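Local coordinates for putative cell adhesion protein (Bacteroides thetaiotaomicron, PDB 4DGU) that is probably a fimbrillin-like, pilus-related protein of a human gut bacterium that takes part in cell adhesion and binds zinc ions, at residues G52-T56 / D88-T92; A66-I70 / A114-S118; R127-V132 / T186-P191; Y142-V148 / I176-K180. Residue numbers count along the deposited sequence, not the author numbering.

Interaction 1: G52-T56 / D88-T92; sequences GQDYT and DEAAT
Residues 52-55 form the irregular connection that Thr-56 continues as the start of strand 56-59; it is entered at Gly-52 with positive phi (75°) and is extended from Gln-53 onward. Against it lies a weakly bonded helix of about one turn, residues 88-91, with phi and psi near -65° and -36°. Asp-88 and Glu-89 are modelled only to CB, and these atoms make no contact with the loop, yet Glu-89 O accepts a 2.7 Å bond from Thr-92 OG1. Ala-90 brings its O to 4.5 Å from Tyr-55 CD2. The main link comes from Ala-91: its O receives Tyr-55 N at 2.9 Å (155° at the hydrogen), and its small CB, 4.0 Å from Tyr-55 CB, lets the two CA atoms approach to 4.5 Å. At Thr-92, chi1 is 57° (p), which carries OG1 back to the turn, while CA sits 3.2 Å from Asp-54 OD2 (Asp-54 chi1 m). Tyr-55, also m, buries a ring that meets His-82 edge-to-face and bonds through OH to Leu-160 O. A backbone N-H taking up a carbonyl of a short, weakly bonded helical turn thus ties this surface connection to the loop between adjacent antiparallel strands 45-50 and 56-59.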
# COMPACT_ATOMS: atom_id res chain seq x y z
N GLY A 52 -28.25 28.35 2.63
CA GLY A 52 -29.15 29.07 1.73
C GLY A 52 -29.01 30.58 1.73
O GLY A 52 -29.91 31.25 1.25
N GLN A 53 -27.90 31.12 2.27
CA GLN A 53 -27.64 32.56 2.42
C GLN A 53 -26.29 32.93 1.82
O GLN A 53 -25.51 32.05 1.49
CB GLN A 53 -27.69 32.96 3.90
CG GLN A 53 -29.04 32.70 4.57
CD GLN A 53 -30.18 33.48 3.94
OE1 GLN A 53 -31.16 32.91 3.44
NE2 GLN A 53 -30.10 34.80 3.99
N ASP A 54 -26.03 34.23 1.66
CA ASP A 54 -24.77 34.72 1.08
C ASP A 54 -23.68 34.76 2.12
O ASP A 54 -23.96 35.02 3.30
CB ASP A 54 -24.93 36.15 0.48
CG ASP A 54 -25.90 36.32 -0.68
OD1 ASP A 54 -26.79 37.21 -0.58
OD2 ASP A 54 -25.73 35.64 -1.73
N TYR A 55 -22.42 34.56 1.68
CA TYR A 55 -21.24 34.64 2.53
C TYR A 55 -20.97 36.11 2.89
O TYR A 55 -20.99 36.97 2.02
CB TYR A 55 -20.03 34.02 1.83
CG TYR A 55 -20.08 32.51 1.73
CD1 TYR A 55 -19.79 31.71 2.83
CD2 TYR A 55 -20.36 31.87 0.52
CE1 TYR A 55 -19.79 30.32 2.75
CE2 TYR A 55 -20.36 30.47 0.42
CZ TYR A 55 -20.09 29.70 1.54
OH TYR A 55 -20.11 28.33 1.47
N THR A 56 -20.81 36.40 4.18
CA THR A 56 -20.52 37.76 4.65
C THR A 56 -19.23 37.70 5.48
O THR A 56 -18.92 36.66 6.08
CB THR A 56 -21.73 38.38 5.40
OG1 THR A 56 -22.21 37.47 6.39
CG2 THR A 56 -22.87 38.77 4.45
N ASP A 88 -16.18 39.74 -3.47
CA ASP A 88 -17.58 40.20 -3.34
C ASP A 88 -18.54 39.44 -4.29
O ASP A 88 -19.69 39.17 -3.92
CB ASP A 88 -17.70 41.72 -3.55
N GLU A 89 -18.04 39.05 -5.50
CA GLU A 89 -18.75 38.28 -6.52
C GLU A 89 -18.99 36.81 -6.08
O GLU A 89 -20.09 36.29 -6.30
CB GLU A 89 -17.99 38.32 -7.86
N ALA A 90 -17.96 36.14 -5.46
CA ALA A 90 -18.02 34.74 -4.99
C ALA A 90 -18.91 34.57 -3.73
O ALA A 90 -19.56 33.52 -3.57
CB ALA A 90 -16.62 34.21 -4.73
N ALA A 91 -18.95 35.59 -2.85
CA ALA A 91 -19.77 35.63 -1.62
C ALA A 91 -21.28 35.45 -1.94
O ALA A 91 -21.99 34.76 -1.19
CB ALA A 91 -19.53 36.94 -0.88
N THR A 92 -21.75 36.04 -3.07
CA THR A 92 -23.13 35.96 -3.55
C THR A 92 -23.37 34.61 -4.25
O THR A 92 -24.51 34.16 -4.36
CB THR A 92 -23.46 37.14 -4.50
OG1 THR A 92 -22.54 37.15 -5.59
CG2 THR A 92 -23.45 38.49 -3.79

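Interaction 2: A66-I70 / A114-S118; sequences AWNEI and AAPGS
A type II beta turn, Ala-115 to Ser-118, between antiparallel strands 108-114 and 120-135 forms a shelf for the indole of Trp-67. Pro-116 (-52/137) and Gly-117 (103/-15) occupy its central positions: proline's fixed phi suits the first, and at the second a CB would jam against the preceding carbonyl. Ser-118 N bonds to Ala-115 O at 3.2 Å, and Ser-118 OG (chi1 m) reaches the same Ala-115 O at 2.7 Å. Residues 67-70 are irregular; Trp-67 (-77/11, chi1/chi2 -93°/116°) points CB toward the turn, its CA 6.2 Å from Pro-116 CA, the nearest such pair. One indole face makes CH-pi contacts: Pro-116 CA is 3.5 Å from the six-membered ring centroid, 9° off the normal, and Gly-117 CA 4.0 Å from that of the five-membered ring. This hairpin lies in the large mixed sheet of the fimbrillin-like fold, where the indole also meets Phe-14, Val-77 and Val-121. At the ring edge, Trp-67 NE1 donates to Ser-118 O (2.9 Å, 155°), and Trp-67 CH2 touches Ala-114 CB at 3.9 Å. Ile-70 CD1 lies 4.2 Å from Pro-116 CG.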
# COMPACT_ATOMS: atom_id res chain seq x y z
N ALA A 66 -25.38 38.16 15.02
CA ALA A 66 -26.77 38.15 15.49
C ALA A 66 -27.42 36.80 15.13
O ALA A 66 -27.19 36.28 14.04
CB ALA A 66 -27.52 39.29 14.84
N TRP A 67 -28.25 36.25 16.03
CA TRP A 67 -28.89 34.97 15.75
C TRP A 67 -30.09 35.09 14.75
O TRP A 67 -30.78 34.09 14.53
CB TRP A 67 -29.29 34.24 17.05
CG TRP A 67 -28.25 33.27 17.56
CD1 TRP A 67 -27.56 33.34 18.74
CD2 TRP A 67 -27.79 32.07 16.90
NE1 TRP A 67 -26.71 32.27 18.86
CE2 TRP A 67 -26.84 31.46 17.76
CE3 TRP A 67 -28.10 31.45 15.68
CZ2 TRP A 67 -26.17 30.28 17.41
CZ3 TRP A 67 -27.44 30.28 15.34
CH2 TRP A 67 -26.48 29.72 16.19
N ASN A 68 -30.27 36.25 14.10
CA ASN A 68 -31.31 36.45 13.08
C ASN A 68 -30.78 36.02 11.73
O ASN A 68 -31.53 35.46 10.94
CB ASN A 68 -31.86 37.88 13.02
CG ASN A 68 -30.94 38.94 13.49
OD1 ASN A 68 -30.88 39.24 14.69
ND2 ASN A 68 -30.23 39.56 12.56
N GLU A 69 -29.48 36.28 11.47
CA GLU A 69 -28.77 35.90 10.25
C GLU A 69 -28.60 34.39 10.21
O GLU A 69 -27.51 33.88 10.49
CB GLU A 69 -27.38 36.59 10.19
CG GLU A 69 -27.40 38.12 10.24
CD GLU A 69 -26.03 38.74 10.49
OE1 GLU A 69 -25.09 38.46 9.71
OE2 GLU A 69 -25.90 39.50 11.48
N ILE A 70 -29.71 33.65 9.94
CA ILE A 70 -29.72 32.17 9.90
C ILE A 70 -30.59 31.65 8.74
O ILE A 70 -30.83 30.45 8.65
CB ILE A 70 -30.18 31.53 11.25
CG1 ILE A 70 -31.61 31.98 11.67
CG2 ILE A 70 -29.14 31.73 12.35
CD1 ILE A 70 -32.23 31.14 12.67
N ALA A 114 -25.27 24.29 14.78
CA ALA A 114 -25.55 24.90 16.07
C ALA A 114 -27.04 25.17 16.24
O ALA A 114 -27.77 25.28 15.27
CB ALA A 114 -24.77 26.21 16.20
N ALA A 115 -27.46 25.29 17.48
CA ALA A 115 -28.83 25.60 17.82
C ALA A 115 -28.93 27.09 18.07
O ALA A 115 -28.10 27.61 18.82
CB ALA A 115 -29.26 24.82 19.05
N PRO A 116 -29.90 27.81 17.46
CA PRO A 116 -30.01 29.25 17.74
C PRO A 116 -30.08 29.52 19.24
O PRO A 116 -30.72 28.77 19.96
CB PRO A 116 -31.31 29.65 17.03
CG PRO A 116 -31.43 28.65 15.94
CD PRO A 116 -30.93 27.36 16.51
N GLY A 117 -29.36 30.55 19.69
CA GLY A 117 -29.29 30.89 21.11
C GLY A 117 -27.99 30.45 21.77
O GLY A 117 -27.71 30.90 22.87
N SER A 118 -27.21 29.56 21.13
CA SER A 118 -25.90 29.10 21.60
C SER A 118 -24.93 30.27 21.66
O SER A 118 -24.90 31.06 20.70
CB SER A 118 -25.33 28.03 20.68
OG SER A 118 -26.21 26.92 20.61

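Interaction 3: R127-V132 / T186-P191; sequences RMTVPV and TTNVLP
Backbone hydrogen bonds pair the two segments antiparallel. Val-130 and Val-189 form a hydrogen-bonded pair (CA-CA 5.0 Å), with Val-130 N to Val-189 O and Val-189 N to Val-130 O both 2.8 Å; Val-132 N to Thr-187 O follows at 2.9 Å. Between them, Pro-131 faces Asn-188 as a non-hydrogen-bonded pair, CA-CA 4.2 Å, a place where proline's missing N-H costs no bond to this neighbour. A water extends the ladder, donating to Val-132 O (2.6 Å) and accepting from Thr-187 N (2.9 Å). Strand 188-189 thus flanks the long strand 120-135 in the mixed sheet of this fimbrillin-like protein. Among side-chain bonds, Thr-129 OG1 (chi1 p) donates to Asn-188 OD1 at 2.6 Å, while Asn-188 ND2 returns to Thr-186 O at 3.2 Å; Thr-129 OG1 also bonds His-107 N, and His-107 is a zinc-binding residue of this protein, although that zinc is not bound to this chain here. Apolar contacts gather beta-branched valines on one face: Val-130 CB to Val-189 CG2 and Val-132 CG2 to Val-189 CG1, each 3.9 Å. Pro-131 CB meets Thr-186 CG2 at 3.7 Å across the other.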
# COMPACT_ATOMS: atom_id res chain seq x y z
N ARG A 127 -8.72 21.42 5.46
CA ARG A 127 -7.77 22.09 4.55
C ARG A 127 -8.05 21.46 3.18
O ARG A 127 -7.95 20.23 3.05
CB ARG A 127 -6.30 21.94 5.00
CG ARG A 127 -5.30 22.69 4.11
CD ARG A 127 -3.92 22.80 4.74
NE ARG A 127 -3.87 23.82 5.79
CZ ARG A 127 -3.84 23.58 7.11
NH1 ARG A 127 -3.80 22.34 7.56
NH2 ARG A 127 -3.81 24.59 7.97
N MSE A 128 -8.49 22.29 2.19
CA MSE A 128 -8.91 21.84 0.85
C MSE A 128 -7.73 21.76 -0.13
O MSE A 128 -7.82 21.05 -1.14
CB MSE A 128 -10.02 22.73 0.27
CG MSE A 128 -11.15 23.06 1.27
SE MSE A 128 -11.86 21.51 2.20
CE MSE A 128 -12.67 20.48 0.69
N THR A 129 -6.64 22.48 0.19
CA THR A 129 -5.36 22.45 -0.52
C THR A 129 -4.43 21.44 0.19
O THR A 129 -4.79 20.92 1.26
CB THR A 129 -4.76 23.84 -0.62
OG1 THR A 129 -4.78 24.41 0.69
CG2 THR A 129 -5.52 24.75 -1.61
N VAL A 130 -3.25 21.16 -0.40
CA VAL A 130 -2.31 20.15 0.11
C VAL A 130 -0.98 20.82 0.52
O VAL A 130 -0.24 21.24 -0.37
CB VAL A 130 -2.11 18.99 -0.94
CG1 VAL A 130 -1.14 17.92 -0.44
CG2 VAL A 130 -3.44 18.36 -1.35
N PRO A 131 -0.64 20.95 1.84
CA PRO A 131 0.66 21.53 2.21
C PRO A 131 1.83 20.64 1.81
O PRO A 131 1.70 19.40 1.73
CB PRO A 131 0.60 21.66 3.73
CG PRO A 131 -0.76 21.33 4.14
CD PRO A 131 -1.40 20.54 3.03
N VAL A 132 2.96 21.27 1.53
CA VAL A 132 4.19 20.60 1.13
C VAL A 132 5.27 20.90 2.18
O VAL A 132 5.54 22.08 2.46
CB VAL A 132 4.66 20.99 -0.31
CG1 VAL A 132 5.83 20.12 -0.75
CG2 VAL A 132 3.51 20.90 -1.31
N THR A 186 3.54 28.09 4.30
CA THR A 186 3.59 26.75 3.76
C THR A 186 3.09 26.76 2.32
O THR A 186 1.98 27.25 2.04
CB THR A 186 2.78 25.78 4.66
OG1 THR A 186 3.15 25.96 6.03
CG2 THR A 186 3.03 24.33 4.32
N THR A 187 3.91 26.21 1.41
CA THR A 187 3.52 26.02 0.02
C THR A 187 2.38 25.00 -0.01
O THR A 187 2.54 23.88 0.46
CB THR A 187 4.69 25.56 -0.85
OG1 THR A 187 5.72 26.56 -0.86
CG2 THR A 187 4.25 25.27 -2.29
N ASN A 188 1.22 25.42 -0.51
CA ASN A 188 0.07 24.54 -0.68
C ASN A 188 -0.13 24.26 -2.16
O ASN A 188 0.02 25.16 -2.98
CB ASN A 188 -1.19 25.10 -0.05
CG ASN A 188 -1.39 24.74 1.40
OD1 ASN A 188 -2.40 24.13 1.73
ND2 ASN A 188 -0.50 25.17 2.31
N VAL A 189 -0.42 23.00 -2.51
CA VAL A 189 -0.66 22.64 -3.91
C VAL A 189 -2.12 22.24 -4.04
O VAL A 189 -2.79 21.96 -3.04
CB VAL A 189 0.32 21.58 -4.49
CG1 VAL A 189 1.75 22.13 -4.58
CG2 VAL A 189 0.28 20.27 -3.70
N LEU A 190 -2.64 22.25 -5.26
CA LEU A 190 -4.03 21.89 -5.44
C LEU A 190 -4.16 20.36 -5.51
O LEU A 190 -3.22 19.73 -6.00
CB LEU A 190 -4.63 22.56 -6.68
CG LEU A 190 -4.59 24.10 -6.75
CD1 LEU A 190 -5.10 24.59 -8.08
CD2 LEU A 190 -5.41 24.74 -5.61
N PRO A 191 -5.26 19.76 -4.97
CA PRO A 191 -5.41 18.29 -5.04
C PRO A 191 -5.40 17.76 -6.47
O PRO A 191 -6.11 18.25 -7.34
CB PRO A 191 -6.78 18.03 -4.39
CG PRO A 191 -7.10 19.27 -3.64
CD PRO A 191 -6.44 20.40 -4.34
O HOH W 1 6.17 24.65 2.36

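Interaction 4: Y142-V148 / I176-K180; sequences YEGEAKV and IEVKK
Lys-180 NZ donates to Gly-144 O at 2.8 Å and, weakly, to Glu-143 O at 3.2 Å, so the ammonium group is held by two successive carbonyls of the loop before strand 147-159. Glu-145 OE2 makes a long salt bridge to Lys-180 NZ at 3.7 Å, and a water joins these same two atoms, 2.8 Å from each. Lys-180 reaches there with CB toward the loop and chi1 to chi4 m, t, m, t. At the other end, Val-178 N donates to Val-148 O (2.8 Å, 173°), continuing the antiparallel pairing of strands 147-159 and 173-177. Within the loop, Tyr-142 (chi1 t) accepts Ala-146 N at its OH, 3.1 Å away; a CB on Gly-144 would clash with that hydroxyl. Lys-180 CD lies 3.6 Å from Tyr-142 O and 4.1 Å from Tyr-142 CD2. Separately, Lys-147 CG sits 3.5 Å from Glu-177 OE2. The buried side chains of Val-148 and Val-178 both touch Ile-134 of strand 120-135. A lysine suits position 180 at this surface edge because its methylenes run alongside the tyrosine while its ammonium group gathers carbonyls, carboxylate and water.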
# COMPACT_ATOMS: atom_id res chain seq x y z
N TYR A 142 14.05 20.44 6.82
CA TYR A 142 15.23 20.86 6.09
C TYR A 142 15.46 22.35 6.31
O TYR A 142 14.50 23.14 6.26
CB TYR A 142 15.10 20.54 4.60
CG TYR A 142 16.27 21.03 3.79
CD1 TYR A 142 17.53 20.45 3.93
CD2 TYR A 142 16.13 22.08 2.89
CE1 TYR A 142 18.62 20.90 3.18
CE2 TYR A 142 17.22 22.55 2.14
CZ TYR A 142 18.46 21.93 2.28
OH TYR A 142 19.54 22.38 1.56
N GLU A 143 16.71 22.73 6.61
CA GLU A 143 17.09 24.11 6.92
C GLU A 143 18.24 24.67 6.02
O GLU A 143 18.65 25.82 6.22
CB GLU A 143 17.51 24.23 8.41
CG GLU A 143 16.39 23.99 9.42
CD GLU A 143 16.79 23.92 10.89
OE1 GLU A 143 17.87 23.36 11.20
OE2 GLU A 143 16.00 24.40 11.73
N GLY A 144 18.69 23.90 5.03
CA GLY A 144 19.76 24.29 4.11
C GLY A 144 19.44 25.39 3.11
O GLY A 144 18.41 26.07 3.21
N GLU A 145 20.35 25.59 2.12
CA GLU A 145 20.20 26.66 1.12
C GLU A 145 19.83 26.12 -0.29
O GLU A 145 19.75 26.89 -1.25
CB GLU A 145 21.46 27.53 1.06
CG GLU A 145 21.71 28.35 2.32
CD GLU A 145 20.67 29.40 2.68
OE1 GLU A 145 20.75 30.53 2.15
OE2 GLU A 145 19.81 29.10 3.54
N ALA A 146 19.53 24.82 -0.38
CA ALA A 146 19.10 24.19 -1.62
C ALA A 146 17.71 24.67 -2.03
O ALA A 146 16.85 24.90 -1.17
CB ALA A 146 19.10 22.69 -1.47
N LYS A 147 17.50 24.85 -3.34
CA LYS A 147 16.21 25.26 -3.91
C LYS A 147 15.44 23.98 -4.27
O LYS A 147 15.97 23.12 -4.95
CB LYS A 147 16.42 26.19 -5.13
CG LYS A 147 15.13 26.72 -5.77
CD LYS A 147 15.35 27.94 -6.66
CE LYS A 147 15.73 27.60 -8.09
NZ LYS A 147 15.88 28.82 -8.92
N VAL A 148 14.20 23.85 -3.76
CA VAL A 148 13.33 22.70 -4.01
C VAL A 148 12.12 23.21 -4.78
O VAL A 148 11.42 24.13 -4.32
CB VAL A 148 12.90 21.93 -2.70
CG1 VAL A 148 12.11 20.66 -3.04
CG2 VAL A 148 14.11 21.59 -1.82
N ILE A 176 6.67 25.28 -9.24
CA ILE A 176 6.30 25.91 -7.97
C ILE A 176 7.47 25.72 -7.00
O ILE A 176 7.85 24.58 -6.74
CB ILE A 176 4.98 25.26 -7.42
CG1 ILE A 176 3.81 25.31 -8.47
CG2 ILE A 176 4.54 25.90 -6.09
CD1 ILE A 176 3.01 23.97 -8.63
N GLU A 177 8.05 26.81 -6.49
CA GLU A 177 9.12 26.71 -5.49
C GLU A 177 8.48 26.39 -4.11
O GLU A 177 7.44 26.96 -3.75
CB GLU A 177 9.97 27.98 -5.44
CG GLU A 177 11.34 27.73 -4.82
CD GLU A 177 12.22 28.93 -4.55
OE1 GLU A 177 12.01 30.00 -5.18
OE2 GLU A 177 13.16 28.79 -3.73
N VAL A 178 9.11 25.46 -3.36
CA VAL A 178 8.62 25.00 -2.06
C VAL A 178 9.35 25.76 -0.95
O VAL A 178 10.58 25.82 -0.93
CB VAL A 178 8.71 23.45 -1.92
CG1 VAL A 178 8.11 22.96 -0.59
CG2 VAL A 178 8.01 22.76 -3.07
N LYS A 179 8.59 26.35 -0.05
CA LYS A 179 9.10 27.08 1.10
C LYS A 179 9.51 26.12 2.22
O LYS A 179 8.88 25.07 2.42
CB LYS A 179 8.03 28.05 1.64
CG LYS A 179 7.48 29.01 0.59
CD LYS A 179 7.50 30.45 1.10
CE LYS A 179 7.12 31.43 0.02
NZ LYS A 179 7.56 32.82 0.34
N LYS A 180 10.56 26.48 2.97
CA LYS A 180 11.00 25.73 4.13
C LYS A 180 10.08 26.10 5.32
O LYS A 180 9.44 27.15 5.29
CB LYS A 180 12.47 26.03 4.46
CG LYS A 180 13.51 25.50 3.46
CD LYS A 180 14.92 25.83 3.94
CE LYS A 180 15.21 27.33 4.00
NZ LYS A 180 16.54 27.63 4.61
O HOH W 2 17.57 30.21 4.75

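Overall arrangement
Along the chain, interactions 1 and 2 come first with their segments alternating, while interaction 4 is nested within the loop that interaction 3 closes. Interactions 1 and 2, centres 18 Å apart, secure connections at one end of the elongated molecule. The centre of interaction 3 lies about 4 Å from the chain's centre, and interaction 4 on the far side, its centre 46 Å from that of interaction 2. Strand 120-135 links interactions 2 and 3: it follows the hairpin turn and carries residues 127-132. Interaction 4 belongs to the antiparallel sheet of strand 147-159, and touches interaction 3 where Thr-187 OG1 probably bonds Lys-179 N (3.0 Å) and Val-132 packs on Val-178, joining the two sheets, with the valine pair buried between them.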